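Local coordinates for gene 2 protein (Enterobacteria phage Sf6, PDB 5C12) that cuts viral DNA during genome packaging as the nuclease domain of the large terminase subunit, probably by a two-metal-ion mechanism, at residues A216-I221 with N249-L254; N167-F172 with L231-A236; A22-E27 with A175-L180; P58-Y63 with E76-D81; A64-S69 with D197-D202. The protein carries 1 engineered substitution. All blocks are in the same frame, centred on the assembly; numbering follows the deposited sequence.

Contact 1 of 5, residues A216-I221 with N249-L254; sequences AELTQI and NLADAL. With MG (magnesium ion), chain C.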
# COMPACT_ATOMS: atom_id res chain seq x y z
N ALA A 216 11.97 5.51 2.53
CA ALA A 216 13.18 4.88 2.02
C ALA A 216 12.87 3.61 1.25
O ALA A 216 13.66 3.20 0.40
CB ALA A 216 14.13 4.57 3.14
N GLU A 217 11.76 2.95 1.58
CA GLU A 217 11.32 1.79 0.83
C GLU A 217 10.60 2.19 -0.44
O GLU A 217 10.86 1.64 -1.51
CB GLU A 217 10.41 0.88 1.69
CG GLU A 217 11.14 0.17 2.82
CD GLU A 217 10.27 -0.85 3.57
OE1 GLU A 217 9.10 -1.03 3.18
OE2 GLU A 217 10.79 -1.43 4.54
N LEU A 218 9.72 3.19 -0.34
CA LEU A 218 8.92 3.60 -1.49
C LEU A 218 9.76 4.08 -2.68
O LEU A 218 9.38 3.87 -3.84
CB LEU A 218 7.92 4.69 -1.09
CG LEU A 218 6.68 4.26 -0.30
CD1 LEU A 218 5.88 5.47 0.13
CD2 LEU A 218 5.79 3.34 -1.14
N THR A 219 10.88 4.73 -2.41
CA THR A 219 11.72 5.23 -3.48
C THR A 219 12.59 4.16 -4.12
O THR A 219 13.33 4.45 -5.07
CB THR A 219 12.61 6.37 -3.00
OG1 THR A 219 13.39 5.93 -1.88
CG2 THR A 219 11.74 7.56 -2.59
N GLN A 220 12.46 2.92 -3.64
CA GLN A 220 13.19 1.79 -4.20
C GLN A 220 12.32 0.96 -5.14
O GLN A 220 12.84 0.11 -5.87
CB GLN A 220 13.70 0.87 -3.09
CG GLN A 220 14.63 1.55 -2.08
CD GLN A 220 16.06 1.50 -2.50
OE1 GLN A 220 16.42 1.96 -3.59
NE2 GLN A 220 16.91 0.94 -1.65
N ILE A 221 11.01 1.18 -5.12
CA ILE A 221 10.08 0.41 -5.97
C ILE A 221 10.36 0.80 -7.42
O ILE A 221 10.39 1.98 -7.77
CB ILE A 221 8.62 0.65 -5.60
CG1 ILE A 221 8.35 0.30 -4.13
CG2 ILE A 221 7.70 -0.16 -6.51
CD1 ILE A 221 8.66 -1.14 -3.76
N ASN A 249 8.47 -4.24 2.95
CA ASN A 249 7.19 -4.65 3.52
C ASN A 249 6.29 -3.50 3.92
O ASN A 249 5.07 -3.63 3.88
CB ASN A 249 7.39 -5.54 4.72
CG ASN A 249 8.48 -6.55 4.52
OD1 ASN A 249 8.27 -7.56 3.88
ND2 ASN A 249 9.66 -6.28 5.07
N LEU A 250 6.87 -2.37 4.34
CA LEU A 250 6.06 -1.21 4.69
C LEU A 250 5.43 -0.63 3.42
O LEU A 250 4.23 -0.29 3.40
CB LEU A 250 6.88 -0.13 5.39
CG LEU A 250 7.63 -0.53 6.65
CD1 LEU A 250 8.49 0.64 7.08
CD2 LEU A 250 6.64 -0.94 7.72
N ALA A 251 6.24 -0.49 2.36
CA ALA A 251 5.74 -0.02 1.07
C ALA A 251 4.64 -0.92 0.53
O ALA A 251 3.62 -0.43 0.05
CB ALA A 251 6.88 0.07 0.04
N ASP A 252 4.84 -2.23 0.65
CA ASP A 252 3.84 -3.17 0.12
C ASP A 252 2.53 -3.08 0.90
O ASP A 252 1.45 -3.19 0.34
CB ASP A 252 4.38 -4.61 0.20
CG ASP A 252 5.40 -4.94 -0.87
OD1 ASP A 252 5.69 -4.12 -1.78
OD2 ASP A 252 5.95 -6.05 -0.79
N ALA A 253 2.63 -2.92 2.21
CA ALA A 253 1.47 -2.78 3.07
C ALA A 253 0.67 -1.54 2.67
O ALA A 253 -0.56 -1.57 2.51
CB ALA A 253 1.90 -2.72 4.53
N LEU A 254 1.37 -0.43 2.42
CA LEU A 254 0.70 0.79 2.01
C LEU A 254 0.04 0.61 0.64
O LEU A 254 -1.09 1.04 0.42
CB LEU A 254 1.68 1.97 2.05
CG LEU A 254 1.07 3.28 1.56
CD1 LEU A 254 -0.05 3.74 2.46
CD2 LEU A 254 2.15 4.33 1.44
MG MG C . 6.00 -7.83 0.49
O HOH W 1 9.97 -3.58 5.76
O HOH W 2 7.81 -7.33 1.39
O HOH W 3 4.14 -8.19 -0.56
O HOH W 4 6.05 -9.58 1.22
O HOH W 5 7.01 -8.70 -1.09
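Glu217 OE1 is the polar atom on which this contact turns, because it accepts from two backbone N-H groups in the first turn of helix 249-256. Ala251 N lies 3.0 Å from Glu217 OE1 in a nearly straight bond (165° at the hydrogen) that meets the oxygen close to the line of its C-O bond. Leu250 N is nearer to Glu217 OE1, at 2.8 Å, yet its N-H points poorly and the bond is weak. The other carboxylate oxygen, Glu217 OE2, takes a proton from water 1 at 2.6 Å, and this water accepts in turn from Asn249 ND2 at 2.8 Å. A carboxylate at the N-terminal end of a helix should be favoured by the helix dipole. Beside it the contact is apolar: Leu218 CD2 rests on Ala251 CB at 3.6 Å, and the side chain of Leu218 crosses that of Leu254 at about a right angle. The helix so held carries part of the metal site of this nuclease, whose domain has the RNase H-like fold of terminase large subunits. Asp252 OD2 binds the magnesium ion at 2.2 Å, with Asp52 as the second protein ligand. Asn249 OD1 reaches the same ion indirectly, accepting from metal-bound water 2 at 2.5 Å. In the second shell, Tyr173 OH hydrogen-bonds Asp252 OD1, and Tyr173 also touches Ala251 and Ile221.

Contact 2 of 5, residues N167-F172 with L231-A236; sequences NKRAQF and LELMTA. Engineered in segment 231-236: Ala236 (natural residue Lys).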
# COMPACT_ATOMS: atom_id res chain seq x y z
N ASN A 167 -0.42 -6.56 -13.66
CA ASN A 167 -1.02 -7.27 -12.53
C ASN A 167 -1.38 -6.30 -11.42
O ASN A 167 -1.17 -5.10 -11.54
CB ASN A 167 -0.07 -8.37 -12.03
CG ASN A 167 1.34 -7.87 -11.74
OD1 ASN A 167 1.55 -6.71 -11.35
ND2 ASN A 167 2.31 -8.76 -11.90
N LYS A 168 -1.99 -6.83 -10.35
CA LYS A 168 -2.45 -5.99 -9.26
C LYS A 168 -1.31 -5.27 -8.54
O LYS A 168 -1.48 -4.12 -8.11
CB LYS A 168 -3.26 -6.81 -8.24
CG LYS A 168 -4.65 -7.15 -8.73
CD LYS A 168 -5.44 -7.93 -7.67
CE LYS A 168 -6.89 -8.09 -8.07
NZ LYS A 168 -7.05 -9.07 -9.15
N ARG A 169 -0.16 -5.90 -8.41
CA ARG A 169 0.98 -5.27 -7.76
C ARG A 169 1.29 -3.96 -8.51
O ARG A 169 1.49 -2.90 -7.91
CB ARG A 169 2.20 -6.19 -7.77
CG ARG A 169 3.50 -5.56 -7.25
CD ARG A 169 4.61 -6.64 -7.17
NE ARG A 169 5.92 -6.10 -6.78
CZ ARG A 169 6.29 -5.83 -5.53
NH1 ARG A 169 5.45 -6.02 -4.52
NH2 ARG A 169 7.51 -5.37 -5.29
N ALA A 170 1.35 -4.01 -9.83
CA ALA A 170 1.62 -2.81 -10.61
C ALA A 170 0.46 -1.83 -10.53
O ALA A 170 0.67 -0.63 -10.35
CB ALA A 170 1.93 -3.15 -12.05
N GLN A 171 -0.75 -2.33 -10.67
CA GLN A 171 -1.92 -1.47 -10.63
C GLN A 171 -1.98 -0.64 -9.35
O GLN A 171 -2.18 0.57 -9.39
CB GLN A 171 -3.18 -2.32 -10.75
CG GLN A 171 -4.49 -1.57 -10.63
CD GLN A 171 -5.65 -2.50 -10.79
OE1 GLN A 171 -5.58 -3.66 -10.40
NE2 GLN A 171 -6.72 -2.00 -11.39
N PHE A 172 -1.80 -1.29 -8.21
CA PHE A 172 -1.97 -0.56 -6.96
C PHE A 172 -0.76 0.23 -6.55
O PHE A 172 -0.93 1.28 -5.91
CB PHE A 172 -2.56 -1.46 -5.88
CG PHE A 172 -3.97 -1.83 -6.21
CD1 PHE A 172 -4.96 -0.86 -6.14
CD2 PHE A 172 -4.29 -3.07 -6.72
CE1 PHE A 172 -6.24 -1.14 -6.49
CE2 PHE A 172 -5.59 -3.36 -7.09
CZ PHE A 172 -6.57 -2.39 -6.98
N LEU A 231 2.88 -2.10 -17.81
CA LEU A 231 3.61 -1.65 -16.63
C LEU A 231 3.75 -2.84 -15.70
O LEU A 231 2.78 -3.51 -15.36
CB LEU A 231 2.89 -0.49 -15.94
CG LEU A 231 2.86 0.82 -16.75
CD1 LEU A 231 1.98 1.84 -16.05
CD2 LEU A 231 4.25 1.36 -17.01
N GLU A 232 4.98 -3.09 -15.27
CA GLU A 232 5.27 -4.18 -14.37
C GLU A 232 6.41 -3.73 -13.46
O GLU A 232 7.28 -2.98 -13.90
CB GLU A 232 5.67 -5.43 -15.16
CG GLU A 232 5.84 -6.67 -14.30
CD GLU A 232 6.28 -7.91 -15.07
OE1 GLU A 232 6.47 -7.84 -16.31
OE2 GLU A 232 6.46 -8.95 -14.41
N LEU A 233 6.39 -4.17 -12.22
CA LEU A 233 7.40 -3.79 -11.23
C LEU A 233 8.34 -4.95 -10.91
O LEU A 233 7.99 -6.11 -11.09
CB LEU A 233 6.73 -3.32 -9.96
CG LEU A 233 5.81 -2.12 -10.20
CD1 LEU A 233 5.09 -1.79 -8.91
CD2 LEU A 233 6.57 -0.92 -10.73
N MET A 234 9.54 -4.63 -10.46
CA MET A 234 10.43 -5.66 -9.95
C MET A 234 9.79 -6.30 -8.74
O MET A 234 9.15 -5.63 -7.92
CB MET A 234 11.78 -5.06 -9.53
CG MET A 234 12.64 -4.55 -10.66
SD MET A 234 14.25 -4.00 -10.06
CE MET A 234 14.80 -5.43 -9.13
N THR A 235 9.96 -7.61 -8.62
CA THR A 235 9.51 -8.32 -7.44
C THR A 235 10.53 -8.11 -6.32
O THR A 235 11.67 -7.69 -6.57
CB THR A 235 9.46 -9.83 -7.70
OG1 THR A 235 10.76 -10.30 -8.05
CG2 THR A 235 8.49 -10.14 -8.84
N ALA A 236 10.11 -8.41 -5.09
CA ALA A 236 11.02 -8.36 -3.95
C ALA A 236 12.25 -9.23 -4.20
O ALA A 236 13.37 -8.83 -3.89
CB ALA A 236 10.31 -8.81 -2.68
O HOH W 6 4.26 -5.78 -11.06
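Arg169 sends CG away from its own backbone N (chi1 173°) and stays extended as far as NE, which carries the guanidinium across to the carbonyl of Met234. Chi4, at 81°, then turns the flat group so that the oxygen falls at its edge, 10° out of the guanidinium plane. Arg169 NH2 donates to Met234 O at 3.1 Å, in the plane of that carbonyl; Arg169 NE adds a weak bond to the same Met234 O at 3.5 Å. Asn167 is the N-cap of helix 168-189, and its OD1 accepts from Ala170 N at 3.1 Å. Water 6 extends this cap to the other segment, donating to Asn167 OD1 at 2.9 Å and accepting from Leu233 N at 2.9 Å. The first turn of the helix is thus tied to the extended chain that leads into helix 236-243. Between the polar ties, Ala170 CB sits 3.4 Å from Leu231 O, while Leu233 CD1 packs 3.9 Å from Arg169 O. The engineered Ala236 lies against Asp55, and Arg169 NH1 makes a long, weak ion pair with the metal ligand Asp252. Glu232 turns away from the helix, its carboxylate held by Asn226 and Arg166.

Contact 3 of 5, residues A22-E27 with A175-L180; sequences AIIKRE and ALADRL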
# COMPACT_ATOMS: atom_id res chain seq x y z
N ALA A 22 12.63 4.03 -11.00
CA ALA A 22 11.82 4.19 -9.79
C ALA A 22 10.50 4.87 -10.12
O ALA A 22 10.44 5.77 -10.96
CB ALA A 22 12.57 4.96 -8.72
N ILE A 23 9.43 4.47 -9.44
CA ILE A 23 8.11 5.01 -9.77
C ILE A 23 7.63 6.14 -8.85
O ILE A 23 6.67 6.83 -9.18
CB ILE A 23 7.05 3.89 -9.80
CG1 ILE A 23 6.89 3.27 -8.41
CG2 ILE A 23 7.43 2.84 -10.83
CD1 ILE A 23 5.63 2.47 -8.23
N ILE A 24 8.30 6.34 -7.72
CA ILE A 24 7.91 7.37 -6.75
C ILE A 24 9.10 8.24 -6.39
O ILE A 24 10.16 7.73 -6.05
CB ILE A 24 7.32 6.74 -5.47
CG1 ILE A 24 5.94 6.17 -5.79
CG2 ILE A 24 7.21 7.77 -4.34
CD1 ILE A 24 5.45 5.14 -4.76
N LYS A 25 8.93 9.55 -6.55
CA LYS A 25 9.93 10.55 -6.20
C LYS A 25 9.85 10.94 -4.74
O LYS A 25 8.78 11.16 -4.20
CB LYS A 25 9.76 11.80 -7.08
CG LYS A 25 10.07 11.56 -8.54
CD LYS A 25 11.58 11.60 -8.79
CE LYS A 25 11.89 11.33 -10.25
NZ LYS A 25 11.25 10.08 -10.75
N ARG A 26 11.02 11.09 -4.12
CA ARG A 26 11.08 11.50 -2.74
C ARG A 26 10.40 12.84 -2.53
O ARG A 26 9.74 13.06 -1.53
CB ARG A 26 12.54 11.56 -2.31
CG ARG A 26 12.73 11.98 -0.88
CD ARG A 26 12.21 10.93 0.04
NE ARG A 26 12.28 11.36 1.43
CZ ARG A 26 12.83 10.66 2.41
NH1 ARG A 26 13.38 9.47 2.19
NH2 ARG A 26 12.83 11.17 3.63
N GLU A 27 10.58 13.77 -3.46
CA GLU A 27 9.92 15.06 -3.33
C GLU A 27 8.41 14.95 -3.19
O GLU A 27 7.79 15.75 -2.49
CB GLU A 27 10.26 15.97 -4.51
CG GLU A 27 11.56 16.69 -4.37
CD GLU A 27 11.59 17.60 -3.16
OE1 GLU A 27 10.86 18.61 -3.13
OE2 GLU A 27 12.37 17.30 -2.24
N ALA A 175 -1.47 3.26 -8.45
CA ALA A 175 -2.54 4.00 -7.80
C ALA A 175 -1.91 4.89 -6.73
O ALA A 175 -2.26 6.07 -6.59
CB ALA A 175 -3.57 3.05 -7.17
N LEU A 176 -0.98 4.32 -6.00
CA LEU A 176 -0.26 5.05 -4.95
C LEU A 176 0.56 6.18 -5.59
O LEU A 176 0.50 7.34 -5.15
CB LEU A 176 0.62 4.09 -4.18
CG LEU A 176 1.59 4.66 -3.13
CD1 LEU A 176 0.79 5.47 -2.13
CD2 LEU A 176 2.33 3.52 -2.46
N ALA A 177 1.33 5.84 -6.62
CA ALA A 177 2.18 6.82 -7.26
C ALA A 177 1.35 7.97 -7.84
O ALA A 177 1.74 9.13 -7.72
CB ALA A 177 3.04 6.18 -8.32
N ASP A 178 0.22 7.66 -8.46
CA ASP A 178 -0.64 8.70 -9.01
C ASP A 178 -1.20 9.60 -7.92
O ASP A 178 -1.20 10.83 -8.08
CB ASP A 178 -1.80 8.08 -9.81
CG ASP A 178 -1.36 7.45 -11.11
OD1 ASP A 178 -0.20 7.58 -11.52
OD2 ASP A 178 -2.24 6.81 -11.76
N ARG A 179 -1.65 9.03 -6.81
CA ARG A 179 -2.13 9.85 -5.69
C ARG A 179 -1.02 10.78 -5.21
O ARG A 179 -1.25 11.97 -4.97
CB ARG A 179 -2.58 9.00 -4.50
CG ARG A 179 -3.91 8.31 -4.69
CD ARG A 179 -4.20 7.61 -3.36
NE ARG A 179 -5.41 6.83 -3.40
CZ ARG A 179 -6.56 7.16 -2.83
NH1 ARG A 179 -6.73 8.28 -2.13
NH2 ARG A 179 -7.57 6.32 -2.93
N LEU A 180 0.17 10.24 -5.04
CA LEU A 180 1.29 11.04 -4.54
C LEU A 180 1.68 12.17 -5.49
O LEU A 180 1.91 13.30 -5.07
CB LEU A 180 2.49 10.15 -4.28
CG LEU A 180 2.26 9.19 -3.12
CD1 LEU A 180 3.36 8.13 -3.10
CD2 LEU A 180 2.19 9.93 -1.76
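Ile24 directs its side chain at the face of helix 168-189 formed by Leu176, Ala177 and Leu180, and its branches divide that face only in part: CG1 lies over Ala177, and both branch ends reach Leu180. CG1 lies opposite the carbonyl carbon (chi1 -72°) and runs over the small side chain of Ala177, where Ile24 CG1 and Ala177 CB are 3.8 Å apart. The methyl at the end of this branch then reaches toward both leucines: Ile24 CD1 is 4.0 Å from Leu180 CD1 and 4.2 Å from Leu176 CD2. The second branch approaches Leu180 alone, with Ile24 CG2 at 4.1 Å from Leu180 CD1. Leu180 CD1 thus touches both Ile24 CD1 and CG2, and the two side chains cross obliquely. Leu176 offers only the end of its chain to this contact. The backbone takes part as well: Ile23 O is 3.8 Å from Ala177 CB, so the alanine is met by a carbonyl oxygen as well as by CG1. That the CA atoms of Ile24 and Ala177 approach to 5.8 Å fits the absence of a bulky group at this point of the helix. All the interactions between these segments are van der Waals contacts among buried residues. Leu218 and Leu29 close round Ile24, while Ile23 packs on Tyr173, Tyr174 and Leu233. The contact joins the segment at the start of this nuclease domain that leads into helix 26-32 to the long helix 168-189, as part of the hydrophobic core of an RNase H-like fold.

Contact 4 of 5, residues P58-Y63 with E76-D81; sequences PDAKGY and EGLLMD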
# COMPACT_ATOMS: atom_id res chain seq x y z
N PRO A 58 9.48 -15.55 9.15
CA PRO A 58 9.88 -14.96 10.43
C PRO A 58 10.48 -13.56 10.36
O PRO A 58 10.74 -12.98 11.41
CB PRO A 58 10.95 -15.94 10.91
CG PRO A 58 11.65 -16.33 9.64
CD PRO A 58 10.58 -16.34 8.56
N ASP A 59 10.71 -13.05 9.16
CA ASP A 59 11.39 -11.76 9.01
C ASP A 59 10.42 -10.58 9.14
O ASP A 59 9.24 -10.78 9.44
CB ASP A 59 12.17 -11.71 7.69
CG ASP A 59 13.32 -12.72 7.65
OD1 ASP A 59 14.36 -12.48 8.31
OD2 ASP A 59 13.18 -13.75 6.98
N ALA A 60 10.93 -9.37 8.95
CA ALA A 60 10.19 -8.14 9.28
C ALA A 60 8.90 -7.99 8.49
O ALA A 60 8.88 -8.18 7.27
CB ALA A 60 11.06 -6.93 9.06
N LYS A 61 7.84 -7.63 9.19
CA LYS A 61 6.52 -7.54 8.59
C LYS A 61 6.03 -6.10 8.51
O LYS A 61 6.54 -5.21 9.19
CB LYS A 61 5.54 -8.36 9.40
CG LYS A 61 5.93 -9.85 9.44
CD LYS A 61 5.26 -10.62 10.53
CE LYS A 61 5.55 -12.09 10.36
NZ LYS A 61 7.01 -12.39 10.37
N GLY A 62 5.00 -5.87 7.70
CA GLY A 62 4.50 -4.52 7.52
C GLY A 62 3.01 -4.39 7.77
O GLY A 62 2.24 -5.36 7.57
N TYR A 63 2.61 -3.22 8.23
CA TYR A 63 1.22 -2.84 8.37
C TYR A 63 1.06 -1.38 8.00
O TYR A 63 1.91 -0.56 8.30
CB TYR A 63 0.77 -3.05 9.81
CG TYR A 63 -0.61 -2.53 10.14
CD1 TYR A 63 -0.81 -1.21 10.48
CD2 TYR A 63 -1.71 -3.36 10.11
CE1 TYR A 63 -2.06 -0.73 10.79
CE2 TYR A 63 -2.95 -2.89 10.41
CZ TYR A 63 -3.14 -1.59 10.75
OH TYR A 63 -4.40 -1.16 11.09
N GLU A 76 5.96 -1.71 11.77
CA GLU A 76 6.80 -2.86 11.48
C GLU A 76 6.59 -3.93 12.56
O GLU A 76 6.44 -3.64 13.76
CB GLU A 76 8.28 -2.44 11.39
CG GLU A 76 8.83 -1.79 12.68
CD GLU A 76 10.26 -1.26 12.57
OE1 GLU A 76 10.81 -1.21 11.45
OE2 GLU A 76 10.82 -0.92 13.63
N GLY A 77 6.57 -5.18 12.12
CA GLY A 77 6.33 -6.30 13.01
C GLY A 77 7.56 -7.18 13.05
O GLY A 77 7.91 -7.82 12.06
N LEU A 78 8.24 -7.18 14.20
CA LEU A 78 9.55 -7.76 14.32
C LEU A 78 9.56 -9.03 15.18
O LEU A 78 8.85 -9.11 16.18
CB LEU A 78 10.48 -6.72 14.95
CG LEU A 78 10.49 -5.36 14.24
CD1 LEU A 78 11.44 -4.44 14.99
CD2 LEU A 78 10.87 -5.52 12.77
N LEU A 79 10.40 -9.98 14.80
CA LEU A 79 10.64 -11.20 15.58
C LEU A 79 9.38 -12.01 15.83
O LEU A 79 9.22 -12.61 16.91
CB LEU A 79 11.33 -10.87 16.90
CG LEU A 79 12.66 -10.12 16.77
CD1 LEU A 79 13.37 -10.02 18.14
CD2 LEU A 79 13.59 -10.75 15.74
N MET A 80 8.53 -12.06 14.82
CA MET A 80 7.30 -12.83 14.89
C MET A 80 7.25 -13.91 13.81
O MET A 80 7.71 -13.70 12.69
CB MET A 80 6.13 -11.88 14.72
CG MET A 80 5.96 -11.01 15.95
SD MET A 80 4.44 -10.11 15.95
CE MET A 80 4.82 -9.26 14.51
N ASP A 81 6.68 -15.06 14.16
CA ASP A 81 6.33 -16.02 13.13
C ASP A 81 5.07 -15.56 12.40
O ASP A 81 4.48 -14.51 12.69
CB ASP A 81 6.21 -17.45 13.70
CG ASP A 81 5.00 -17.67 14.60
OD1 ASP A 81 3.94 -17.05 14.42
OD2 ASP A 81 5.09 -18.56 15.47
O HOH W 7 11.69 -10.10 12.14
O HOH W 8 8.55 -10.59 12.12
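The peptide carbonyl of Met80 receives Lys61 NZ from above its plane, the nitrogen lying 40° out of it at 2.8 Å from Met80 O. The carbonyl of Asp59 is met differently, with Lys61 NZ in its plane and 2.9 Å from Asp59 O. Gly57 O is a further acceptor, so the ammonium group is gripped by three backbone oxygens. A bend at chi4 (58°) turns NZ back to them after the chain has passed along Gly77, where Lys61 CB is 3.6 Å from Gly77 O. Two backbone bonds join the strands themselves: Lys61 N to Gly77 O at 2.9 Å, and Gly77 N to Lys61 O, also at 2.9 Å. Past this pair the chains stay close, but direct backbone hydrogen bonds give way to a CA-H...O contact from Pro58 CA to Met80 O (3.4 Å) and to water 7, which donates to Pro58 O and accepts from Leu79 N. Ala60 CB also touches Leu78 CD2 at 4.0 Å, while Glu76 forms a salt bridge with Lys213. Lys61 with Gly77 is an antiparallel hydrogen-bonded pair and Gly62 with Glu76 a non-hydrogen-bonded one, the register of the open end of a beta hairpin, strands 61-67 and 70-77, beside the strand that carries the metal ligand Asp52.

Contact 5 of 5, residues A64-S69 with D197-D202; sequences ASRHGS and DMLSFD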
# COMPACT_ATOMS: atom_id res chain seq x y z
N ALA A 64 -0.05 -1.07 7.36
CA ALA A 64 -0.38 0.31 7.02
C ALA A 64 -1.86 0.51 7.19
O ALA A 64 -2.63 -0.42 6.97
CB ALA A 64 0.05 0.63 5.61
N SER A 65 -2.27 1.71 7.57
CA SER A 65 -3.69 2.02 7.64
C SER A 65 -3.94 3.45 7.22
O SER A 65 -3.13 4.33 7.51
CB SER A 65 -4.22 1.80 9.05
OG SER A 65 -5.62 1.97 9.09
N ARG A 66 -5.06 3.66 6.55
CA ARG A 66 -5.48 5.01 6.20
C ARG A 66 -6.95 5.20 6.49
O ARG A 66 -7.74 4.24 6.47
CB ARG A 66 -5.22 5.26 4.72
CG ARG A 66 -6.04 4.43 3.75
CD ARG A 66 -5.61 4.63 2.31
NE ARG A 66 -6.31 3.75 1.37
CZ ARG A 66 -7.37 4.08 0.64
NH1 ARG A 66 -7.93 5.28 0.72
NH2 ARG A 66 -7.87 3.19 -0.20
N HIS A 67 -7.33 6.44 6.72
CA HIS A 67 -8.71 6.85 6.82
C HIS A 67 -8.92 7.70 5.59
O HIS A 67 -8.38 8.80 5.49
CB HIS A 67 -8.94 7.65 8.11
CG HIS A 67 -10.33 8.20 8.24
ND1 HIS A 67 -10.68 9.10 9.22
CD2 HIS A 67 -11.44 8.00 7.50
CE1 HIS A 67 -11.95 9.42 9.09
NE2 HIS A 67 -12.44 8.76 8.06
N GLY A 68 -9.69 7.20 4.62
CA GLY A 68 -9.77 7.89 3.35
C GLY A 68 -8.38 8.14 2.78
O GLY A 68 -7.55 7.25 2.69
N SER A 69 -8.12 9.40 2.43
CA SER A 69 -6.87 9.75 1.80
C SER A 69 -5.77 10.15 2.79
O SER A 69 -4.76 10.70 2.37
CB SER A 69 -7.11 10.89 0.80
OG SER A 69 -8.02 10.45 -0.23
N ASP A 197 -8.50 11.92 -4.52
CA ASP A 197 -7.51 11.43 -5.46
C ASP A 197 -6.06 11.66 -4.95
O ASP A 197 -5.11 11.34 -5.65
CB ASP A 197 -7.70 12.13 -6.80
CG ASP A 197 -9.06 11.86 -7.42
OD1 ASP A 197 -9.55 10.73 -7.22
OD2 ASP A 197 -9.62 12.76 -8.09
N MET A 198 -5.93 12.22 -3.76
CA MET A 198 -4.61 12.53 -3.19
C MET A 198 -4.25 11.52 -2.10
O MET A 198 -5.01 10.57 -1.84
CB MET A 198 -4.62 13.94 -2.61
CG MET A 198 -4.65 15.00 -3.70
SD MET A 198 -4.25 16.69 -3.19
CE MET A 198 -5.77 17.22 -2.44
N LEU A 199 -3.10 11.70 -1.45
CA LEU A 199 -2.72 10.90 -0.30
C LEU A 199 -1.85 11.77 0.59
O LEU A 199 -0.89 12.38 0.11
CB LEU A 199 -1.95 9.64 -0.71
CG LEU A 199 -1.90 8.63 0.43
CD1 LEU A 199 -3.26 8.03 0.71
CD2 LEU A 199 -0.87 7.54 0.10
N SER A 200 -2.24 11.89 1.84
CA SER A 200 -1.51 12.63 2.86
C SER A 200 -0.95 11.68 3.90
O SER A 200 -1.61 10.74 4.32
CB SER A 200 -2.42 13.64 3.53
OG SER A 200 -1.70 14.42 4.48
N PHE A 201 0.28 11.93 4.34
CA PHE A 201 0.81 11.23 5.50
C PHE A 201 0.64 12.05 6.77
O PHE A 201 1.18 13.13 6.90
CB PHE A 201 2.28 10.86 5.29
CG PHE A 201 2.51 10.00 4.09
CD1 PHE A 201 2.24 8.65 4.14
CD2 PHE A 201 3.00 10.55 2.91
CE1 PHE A 201 2.42 7.86 3.01
CE2 PHE A 201 3.18 9.78 1.80
CZ PHE A 201 2.90 8.42 1.85
N ASP A 202 -0.12 11.56 7.72
CA ASP A 202 -0.27 12.25 9.00
C ASP A 202 0.98 12.00 9.83
O ASP A 202 1.10 10.98 10.52
CB ASP A 202 -1.53 11.76 9.70
CG ASP A 202 -1.86 12.56 10.94
OD1 ASP A 202 -0.95 13.12 11.57
OD2 ASP A 202 -3.05 12.60 11.30
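Ser69 O accepts from Ser200 N at 2.8 Å, and with 173° at the hydrogen and the donor almost in line with the carbonyl the bond is close to straight. Leu199 places two carbons against the same oxygen: its CA makes a CA-H...O contact 3.4 Å from Ser69 O, and Leu199 CD1 lies 3.5 Å from Ser69 O. This methyl is brought there by a chi1 of -164°, which sets Leu199 CG beside its own carbonyl carbon. The side chain of Ser69 meets Met198, with Ser69 CB 3.4 Å from Met198 O. The polar ends of both serines have their main partners elsewhere, Ser69 OG with Pro195 O and Ser200 OG with His36. Ser69 belongs to the turn of the hairpin formed by strands 61-67 and 70-77, and the short strand 200-201 runs parallel to the second of these as an outermost strand of the mixed sheet. Gly68, with its positive phi, forms the bend, and Arg66 NH1 ties it by donating to Gly68 O at 2.8 Å. That oxygen lies close to the guanidinium plane, whereas the nitrogen stands well above the carbonyl plane. Arg66 NE is taken up by Cys257 O, and Arg66 CD reaches Leu199 CD1 at 4.4 Å. Met198 O, facing Ser69, also accepts from Arg179 of helix 168-189.

Contacts 1, 3 and 5 are buried, whereas 2 and 4 are only partly so, and polar ties do not simply follow exposure. Contact 3 is made by van der Waals packing, mainly of apolar side chains, while buried contact 1 adds a carboxylate bound to N-H groups of the helix that also carries the metal ligand Asp252. Helix 168-189 serves both contact 2, through its first turn, and contact 3, farther along; Leu233 and Ile23 touch between them. Contacts 4 and 5 share strand 61-67 but lie towards its two ends, about 22 Å apart between centres. Contact 1 touches all the others: Asp252 faces Arg169 of contact 2, Ile221 pairs with Ile23, and Ala253 and Leu254 lie against the sheet.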